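Long-range contacts in Di-haem cytochrome c peroxidase family protein (Burkholderia thailandensis E264, PDB 6NX0), which binds two covalently attached c-type hemes, forms an unusually stable bis-Fe(IV) state and probably acts as a cytochrome c peroxidase: residues A[112-117]-A[218-223]; A[326-331]-A[423-428]; A[344-349]-A[416-421]. All coordinates share one frame; numbering follows the deposited sequence.

Along the chain interaction 1 comes first, joining the loop after helix 99-109 to helix 217-225 in the part of the protein that carries the first heme c. Interactions 2 and 3 follow in the cytochrome c part that carries the second heme. The centres of interactions 1 and 2 lie about 40 Å apart, on opposite sides of the chain's centre, and those of 1 and 3 about 34 Å apart. Interactions 2 and 3 are only about 10 Å apart, and the segments of 3 fall between those of 2 in sequence. A salt bridge from Arg-331 to Asp-416 joins them, so the loops of the two contacts pack directly on each other near the second heme.

Interaction 1. Residues A[112-117]-A[218-223]; sequences PALSEP and AALMRK
Lys-223 on helix 217-225 and Glu-116 in the loop after helix 99-109 reach toward each other tip to tip, closing a salt bridge of 2.8 Å between NZ and OE2. The lysine starts with CG anti to its backbone N (chi1 177°), and a single bend at chi3 (62°) turns CE off the extended line. Its ammonium meets OE2 on the anti side of the carboxylate, 33° out of that group's plane. NZ also donates to the carbonyl O of Ala-113 at 2.9 Å, lying in the carbonyl plane. Asn-214 OD1 accepts a hydrogen bond from NZ too, so a flexible chain with several protons to give suits this place: it can serve a carboxylate, a backbone carbonyl and an amide together. Glu-116, bent at chi2, probably offsets the lysine's positive charge.

Beside this polar grip, Leu-114 and Leu-220 meet through their methyls, CD2 to CD1 at 4.2 Å. Branched apolar ends fit this buried setting, where Leu-220 also packs on Leu-206, Phe-207 and Leu-252. Asn-214 also grips the loop, donating from ND2 to the carbonyl O of Leu-114, and so bridges loop and helix. Loop 112-117 runs on toward the CXXCH heme-binding motif, whose Cys-122 and Cys-125 hold the first heme covalently and whose His-126 is an axial ligand of its iron.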
# COMPACT_ATOMS: atom_id res chain seq x y z
N PRO A 112 -17.76 -13.62 -5.69
CA PRO A 112 -17.63 -13.07 -7.05
C PRO A 112 -18.91 -12.45 -7.58
O PRO A 112 -18.92 -11.93 -8.70
CB PRO A 112 -17.24 -14.31 -7.87
CG PRO A 112 -17.97 -15.44 -7.16
CD PRO A 112 -17.96 -15.09 -5.70
N ALA A 113 -19.99 -12.49 -6.83
CA ALA A 113 -21.22 -11.84 -7.25
C ALA A 113 -21.18 -10.33 -7.04
O ALA A 113 -22.09 -9.64 -7.51
CB ALA A 113 -22.42 -12.42 -6.49
N LEU A 114 -20.16 -9.81 -6.37
CA LEU A 114 -20.11 -8.42 -5.97
C LEU A 114 -19.47 -7.52 -7.03
O LEU A 114 -18.93 -6.45 -6.69
CB LEU A 114 -19.37 -8.28 -4.64
CG LEU A 114 -19.97 -9.11 -3.49
CD1 LEU A 114 -19.29 -8.75 -2.17
CD2 LEU A 114 -21.48 -8.92 -3.39
N SER A 115 -19.46 -7.95 -8.27
CA SER A 115 -19.01 -7.13 -9.38
C SER A 115 -20.06 -7.11 -10.48
O SER A 115 -21.00 -7.91 -10.51
CB SER A 115 -17.70 -7.66 -9.94
OG SER A 115 -17.83 -8.99 -10.43
N GLU A 116 -19.88 -6.17 -11.41
CA GLU A 116 -20.68 -6.10 -12.62
C GLU A 116 -19.74 -5.98 -13.81
O GLU A 116 -19.01 -4.98 -13.91
CB GLU A 116 -21.62 -4.91 -12.58
CG GLU A 116 -22.72 -5.02 -11.54
CD GLU A 116 -23.68 -6.17 -11.81
OE1 GLU A 116 -23.82 -6.59 -12.99
OE2 GLU A 116 -24.30 -6.65 -10.85
N PRO A 117 -19.74 -6.92 -14.76
CA PRO A 117 -20.44 -8.20 -14.72
C PRO A 117 -19.93 -9.05 -13.58
O PRO A 117 -18.82 -8.81 -13.06
CB PRO A 117 -20.11 -8.84 -16.08
CG PRO A 117 -19.55 -7.76 -16.91
CD PRO A 117 -18.99 -6.73 -16.01
N ALA A 218 -27.45 1.48 -3.92
CA ALA A 218 -28.81 0.96 -4.03
C ALA A 218 -28.86 -0.29 -4.89
O ALA A 218 -29.59 -1.26 -4.56
CB ALA A 218 -29.73 2.04 -4.60
N ALA A 219 -28.13 -0.30 -6.01
CA ALA A 219 -28.10 -1.47 -6.87
C ALA A 219 -27.42 -2.63 -6.16
O ALA A 219 -27.88 -3.78 -6.24
CB ALA A 219 -27.37 -1.13 -8.17
N LEU A 220 -26.30 -2.36 -5.50
CA LEU A 220 -25.57 -3.44 -4.84
C LEU A 220 -26.41 -4.03 -3.72
O LEU A 220 -26.41 -5.25 -3.53
CB LEU A 220 -24.24 -2.91 -4.30
CG LEU A 220 -23.39 -3.93 -3.53
CD1 LEU A 220 -23.01 -5.12 -4.44
CD2 LEU A 220 -22.17 -3.27 -2.91
N MET A 221 -27.10 -3.18 -2.97
CA MET A 221 -27.96 -3.66 -1.89
C MET A 221 -29.00 -4.62 -2.40
O MET A 221 -29.22 -5.69 -1.82
CB MET A 221 -28.63 -2.46 -1.21
CG MET A 221 -29.68 -2.79 -0.18
SD MET A 221 -30.62 -1.32 0.27
CE MET A 221 -31.71 -1.16 -1.14
N ARG A 222 -29.67 -4.26 -3.50
CA ARG A 222 -30.71 -5.10 -4.05
C ARG A 222 -30.15 -6.41 -4.54
O ARG A 222 -30.74 -7.47 -4.33
CB ARG A 222 -31.42 -4.39 -5.20
CG ARG A 222 -32.37 -3.30 -4.75
CD ARG A 222 -32.87 -2.46 -5.93
NE ARG A 222 -34.02 -1.65 -5.51
CZ ARG A 222 -33.93 -0.53 -4.80
NH1 ARG A 222 -32.75 -0.07 -4.41
NH2 ARG A 222 -35.04 0.13 -4.48
N LYS A 223 -28.97 -6.37 -5.16
CA LYS A 223 -28.33 -7.59 -5.62
C LYS A 223 -27.99 -8.51 -4.45
O LYS A 223 -28.34 -9.70 -4.44
CB LYS A 223 -27.09 -7.22 -6.42
CG LYS A 223 -26.31 -8.44 -6.89
CD LYS A 223 -25.23 -8.07 -7.90
CE LYS A 223 -24.17 -7.14 -7.35
NZ LYS A 223 -23.04 -7.00 -8.34

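Interaction 2. Residues A[326-331]-A[423-428]; sequences AIAVPR and GNVNVN. With HEC (heme c), chain C; NO3 (nitrate ion), chain D.
The pocket of the second heme c is lined here by Ile-327, Val-329 and Asn-426, and the loops that carry them meet where Ala-326 faces Val-425 and Asn-426. One backbone hydrogen bond joins the two, from Asn-426 N to Ala-326 O at 3.0 Å. Around it the fit is close. The CB of Ala-326 lies against the carbonyl O of Asn-424, and alanine's small CB suits so close an approach, 5.0 Å between the CA atoms of Ala-326 and Val-425. Val-425 has CG1 anti to its backbone N (chi1 175°), and this methyl lies 3.5 Å from Ala-326 O and 3.7 Å from Ala-328 CB; its CG2 touches the same alanine, so the branched side chain straddles that small methyl.

The side chain of Ile-327 leaves the backbone away from segment 423-428 and packs against the heme. Its CD1 lies 3.8 Å from CBD of a propionate, while CG2 nears the meso carbon CHD. Val-329 adds CG2 beside propionate oxygen O2D. From the other loop Asn-426 brings ND2 to 3.7 Å from CBC of the heme. Its OD1 accepts from Asn-428 N in an Asx turn, and from Ser-429 N as well; an amide oxygen so near its own backbone is well placed to accept these main-chain N-H groups.

Segment 326-331 leaves strand 324-325 and passes helix 390-399, where Ile-327 touches the axial ligand Tyr-397 and Val-329 packs on Phe-396. Segment 423-428 belongs to the loop between helices 404-407 and 444-455, and Arg-400 bonds to the carbonyls of both Ile-327 and Asn-426.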
# COMPACT_ATOMS: atom_id res chain seq x y z
N ALA A 326 7.66 12.05 -1.52
CA ALA A 326 7.55 12.34 -2.95
C ALA A 326 8.87 11.91 -3.59
O ALA A 326 9.83 12.69 -3.62
CB ALA A 326 7.27 13.82 -3.18
N ILE A 327 8.91 10.68 -4.11
CA ILE A 327 10.14 10.19 -4.75
C ILE A 327 10.07 10.22 -6.27
O ILE A 327 11.10 9.96 -6.93
CB ILE A 327 10.54 8.79 -4.24
CG1 ILE A 327 9.57 7.69 -4.71
CG2 ILE A 327 10.64 8.77 -2.71
CD1 ILE A 327 10.09 6.26 -4.46
N ALA A 328 8.91 10.55 -6.86
CA ALA A 328 8.78 10.84 -8.29
C ALA A 328 9.24 9.68 -9.17
O ALA A 328 10.07 9.82 -10.07
CB ALA A 328 9.56 12.12 -8.64
N VAL A 329 8.65 8.51 -8.96
CA VAL A 329 8.96 7.40 -9.86
C VAL A 329 8.54 7.73 -11.29
O VAL A 329 7.67 8.60 -11.52
CB VAL A 329 8.35 6.07 -9.40
CG1 VAL A 329 8.79 5.72 -8.00
CG2 VAL A 329 6.84 6.09 -9.54
N PRO A 330 9.13 7.08 -12.29
CA PRO A 330 8.84 7.43 -13.69
C PRO A 330 7.39 7.20 -14.07
O PRO A 330 6.70 6.33 -13.52
CB PRO A 330 9.76 6.50 -14.49
CG PRO A 330 10.87 6.16 -13.52
CD PRO A 330 10.19 6.07 -12.19
N ARG A 331 6.94 8.00 -15.03
CA ARG A 331 5.60 7.85 -15.57
C ARG A 331 5.42 6.48 -16.22
O ARG A 331 6.28 6.00 -16.97
CB ARG A 331 5.34 8.94 -16.61
CG ARG A 331 3.89 9.03 -17.12
CD ARG A 331 3.81 10.28 -17.98
NE ARG A 331 2.50 10.61 -18.55
CZ ARG A 331 1.59 11.37 -17.96
NH1 ARG A 331 1.77 11.80 -16.71
NH2 ARG A 331 0.47 11.69 -18.60
N GLY A 423 9.23 21.08 -7.50
CA GLY A 423 9.91 21.46 -6.27
C GLY A 423 9.44 20.73 -5.03
O GLY A 423 10.10 20.82 -3.98
N ASN A 424 8.32 20.03 -5.11
CA ASN A 424 7.83 19.25 -3.98
C ASN A 424 8.62 17.96 -3.82
O ASN A 424 8.55 17.34 -2.75
CB ASN A 424 6.36 18.87 -4.16
CG ASN A 424 5.38 20.01 -3.94
OD1 ASN A 424 5.74 21.14 -3.60
ND2 ASN A 424 4.10 19.71 -4.15
N VAL A 425 9.29 17.53 -4.89
CA VAL A 425 9.97 16.24 -4.89
C VAL A 425 11.20 16.29 -4.00
O VAL A 425 11.99 17.24 -4.04
CB VAL A 425 10.35 15.83 -6.32
CG1 VAL A 425 11.17 14.55 -6.29
CG2 VAL A 425 9.09 15.66 -7.14
N ASN A 426 11.36 15.24 -3.22
CA ASN A 426 12.50 15.02 -2.36
C ASN A 426 13.80 14.90 -3.14
O ASN A 426 13.99 13.94 -3.89
CB ASN A 426 12.25 13.75 -1.55
CG ASN A 426 13.26 13.56 -0.46
OD1 ASN A 426 14.41 13.96 -0.59
ND2 ASN A 426 12.83 12.93 0.64
N VAL A 427 14.69 15.90 -3.00
CA VAL A 427 16.01 15.90 -3.60
C VAL A 427 17.09 16.07 -2.54
O VAL A 427 18.25 16.36 -2.86
CB VAL A 427 16.16 16.95 -4.72
CG1 VAL A 427 15.26 16.64 -5.91
CG2 VAL A 427 15.90 18.38 -4.17
N ASN A 428 16.74 15.86 -1.27
CA ASN A 428 17.71 16.03 -0.21
C ASN A 428 17.91 14.78 0.64
O ASN A 428 18.88 14.73 1.40
CB ASN A 428 17.34 17.24 0.67
CG ASN A 428 17.53 18.56 -0.08
OD1 ASN A 428 18.66 18.99 -0.34
ND2 ASN A 428 16.43 19.19 -0.47
FE HEC C . 11.10 3.28 -0.85
CHA HEC C . 8.27 2.50 -2.61
CHB HEC C . 12.43 0.21 -1.61
CHC HEC C . 14.17 4.29 0.32
CHD HEC C . 9.71 6.20 0.25
NA HEC C . 10.45 1.65 -1.86
C1A HEC C . 9.21 1.53 -2.47
C2A HEC C . 9.20 0.27 -3.15
C3A HEC C . 10.30 -0.40 -2.79
C4A HEC C . 11.11 0.46 -1.97
CMA HEC C . 10.78 -1.75 -3.32
CAA HEC C . 7.99 -0.30 -3.94
CBA HEC C . 7.06 -1.09 -3.02
CGA HEC C . 5.79 -1.58 -3.67
O1A HEC C . 4.94 -2.08 -2.87
O2A HEC C . 5.49 -1.24 -4.84
NB HEC C . 12.92 2.43 -0.65
C1B HEC C . 13.24 1.11 -0.98
C2B HEC C . 14.64 0.89 -0.66
C3B HEC C . 15.16 2.03 -0.20
C4B HEC C . 14.07 2.99 -0.13
CMB HEC C . 15.35 -0.48 -0.81
CAB HEC C . 16.63 2.35 0.17
CBB HEC C . 17.54 2.16 -1.06
NC HEC C . 11.79 4.89 0.16
C1C HEC C . 13.11 5.13 0.49
C2C HEC C . 13.17 6.43 1.11
C3C HEC C . 11.92 6.92 1.18
C4C HEC C . 11.03 5.98 0.55
CMC HEC C . 14.49 7.00 1.66
CAC HEC C . 11.46 8.15 1.98
CBC HEC C . 12.13 9.40 1.38
ND HEC C . 9.30 4.15 -1.09
C1D HEC C . 8.95 5.39 -0.55
C2D HEC C . 7.70 5.78 -1.12
C3D HEC C . 7.29 4.71 -2.06
C4D HEC C . 8.30 3.70 -1.96
CMD HEC C . 6.91 7.06 -0.85
CAD HEC C . 6.04 4.70 -2.95
CBD HEC C . 6.36 5.45 -4.23
CGD HEC C . 5.34 5.17 -5.30
O1D HEC C . 4.52 4.23 -5.12
O2D HEC C . 5.48 5.77 -6.41
N NO3 D . 7.23 23.76 -7.52
O1 NO3 D . 6.95 25.00 -7.41
O2 NO3 D . 7.75 23.32 -8.56
O3 NO3 D . 6.94 22.98 -6.59

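Interaction 3. Residues A[344-349]-A[416-421]; sequences FDNGLC and DVPRAY
The CA atoms of Phe-344 and Asp-416 are the nearest pair across the two segments, 6.3 Å apart, where the loop leading into helix 348-354 passes the loop that follows helix 404-407. The motif at the centre is a proline CH-pi contact: Pro-418 lies over one face of the Phe-344 ring, its CD 4.1 Å from the centroid and 27° off the ring normal. The two side chains run antiparallel past one another, and CG of the proline comes 3.7 Å from CD1 of the ring. A flat ring and a rigid pyrrolidine, whose CD hydrogens lie next to an electron-withdrawing nitrogen, are well matched for this. Phe-344 also makes a cation-pi contact with Arg-331, which is salt-bridged to Asp-416.

Asn-346 crosses Pro-418 obliquely, with OD1 3.3 Å from CD. Its CG is anti to the carbonyl carbon (chi1 -70°), and ND2 approaches CE2 of Tyr-421 at 4.1 Å, the amide and ring planes 81° apart. Asp-345 makes an Asx turn, OD1 accepting from Gly-347 N, while its OD2 pairs with Arg-158, a residue that binds the first heme. Gly-347 has a positive phi, a conformation glycine adopts readily. Cys-349, in the first turn of helix 348-354, is tied by a disulfide to Cys-364.

Ordered waters bridge Asp-345 and Asp-416. One molecule accepts from Asp-345 N and lies 2.7 Å from Asp-416 OD1; another donates both protons, to Asp-345 O and, at 2.8 Å, to Asp-416 O.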
# COMPACT_ATOMS: atom_id res chain seq x y z
N PHE A 344 -1.73 14.01 -14.54
CA PHE A 344 -0.79 13.43 -13.60
C PHE A 344 -1.56 12.97 -12.38
O PHE A 344 -2.44 13.69 -11.89
CB PHE A 344 0.29 14.45 -13.17
CG PHE A 344 1.12 14.98 -14.30
CD1 PHE A 344 0.65 16.02 -15.09
CD2 PHE A 344 2.34 14.42 -14.61
CE1 PHE A 344 1.42 16.51 -16.15
CE2 PHE A 344 3.11 14.90 -15.68
CZ PHE A 344 2.62 15.93 -16.45
N ASP A 345 -1.20 11.81 -11.86
CA ASP A 345 -1.69 11.36 -10.56
C ASP A 345 -0.82 12.03 -9.51
O ASP A 345 0.36 11.68 -9.34
CB ASP A 345 -1.62 9.83 -10.48
CG ASP A 345 -1.96 9.28 -9.11
OD1 ASP A 345 -2.17 10.06 -8.17
OD2 ASP A 345 -2.01 8.02 -9.00
N ASN A 346 -1.39 13.00 -8.81
CA ASN A 346 -0.65 13.84 -7.89
C ASN A 346 -0.73 13.39 -6.44
O ASN A 346 -0.18 14.05 -5.56
CB ASN A 346 -1.15 15.29 -8.00
CG ASN A 346 -0.77 15.93 -9.32
OD1 ASN A 346 0.34 15.73 -9.82
ND2 ASN A 346 -1.68 16.70 -9.90
N GLY A 347 -1.38 12.26 -6.17
CA GLY A 347 -1.31 11.69 -4.82
C GLY A 347 -2.02 12.51 -3.76
O GLY A 347 -3.20 12.90 -3.88
N LEU A 348 -1.30 12.74 -2.66
CA LEU A 348 -1.91 13.16 -1.41
C LEU A 348 -2.63 14.50 -1.53
O LEU A 348 -3.57 14.76 -0.77
CB LEU A 348 -0.84 13.22 -0.32
CG LEU A 348 -1.25 13.70 1.05
CD1 LEU A 348 -2.29 12.80 1.67
CD2 LEU A 348 -0.01 13.82 1.94
N CYS A 349 -2.20 15.40 -2.42
CA CYS A 349 -2.83 16.72 -2.40
C CYS A 349 -4.32 16.66 -2.73
O CYS A 349 -5.07 17.55 -2.32
CB CYS A 349 -2.13 17.69 -3.36
SG CYS A 349 -2.02 17.19 -5.08
N ASP A 416 6.76 12.38 -14.33
CA ASP A 416 5.40 12.12 -13.87
C ASP A 416 4.97 13.10 -12.78
O ASP A 416 4.08 12.80 -11.98
CB ASP A 416 5.26 10.69 -13.37
CG ASP A 416 3.83 10.19 -13.46
OD1 ASP A 416 3.04 10.69 -14.30
OD2 ASP A 416 3.51 9.29 -12.66
N VAL A 417 5.59 14.28 -12.75
CA VAL A 417 5.21 15.36 -11.85
C VAL A 417 5.01 16.61 -12.70
O VAL A 417 5.89 16.96 -13.50
CB VAL A 417 6.28 15.59 -10.76
CG1 VAL A 417 5.87 16.73 -9.87
CG2 VAL A 417 6.55 14.32 -9.94
N PRO A 418 3.88 17.30 -12.57
CA PRO A 418 3.70 18.55 -13.31
C PRO A 418 4.83 19.52 -13.00
O PRO A 418 5.36 19.53 -11.89
CB PRO A 418 2.35 19.07 -12.80
CG PRO A 418 1.69 17.93 -12.11
CD PRO A 418 2.76 17.01 -11.66
N ARG A 419 5.14 20.40 -13.96
CA ARG A 419 6.15 21.43 -13.71
C ARG A 419 5.84 22.20 -12.44
O ARG A 419 6.75 22.57 -11.68
CB ARG A 419 6.23 22.40 -14.89
CG ARG A 419 7.13 21.91 -16.00
CD ARG A 419 7.18 22.90 -17.16
NE ARG A 419 5.98 22.83 -17.98
CZ ARG A 419 5.05 23.78 -18.07
NH1 ARG A 419 3.99 23.57 -18.84
NH2 ARG A 419 5.18 24.93 -17.41
N ALA A 420 4.55 22.41 -12.16
CA ALA A 420 4.12 23.19 -11.01
C ALA A 420 4.53 22.57 -9.68
O ALA A 420 4.59 23.29 -8.68
CB ALA A 420 2.61 23.36 -10.99
N TYR A 421 4.80 21.27 -9.63
CA TYR A 421 5.06 20.59 -8.37
C TYR A 421 6.43 19.92 -8.33
O TYR A 421 6.71 19.17 -7.38
CB TYR A 421 3.96 19.55 -8.07
CG TYR A 421 2.59 20.15 -8.10
CD1 TYR A 421 2.29 21.30 -7.36
CD2 TYR A 421 1.57 19.57 -8.86
CE1 TYR A 421 1.03 21.86 -7.40
CE2 TYR A 421 0.31 20.13 -8.90
CZ TYR A 421 0.04 21.27 -8.16
OH TYR A 421 -1.22 21.83 -8.19
O HOH W 1 0.41 10.19 -13.79
O HOH W 2 1.60 9.34 -10.70
O HOH W 3 3.01 13.24 -9.46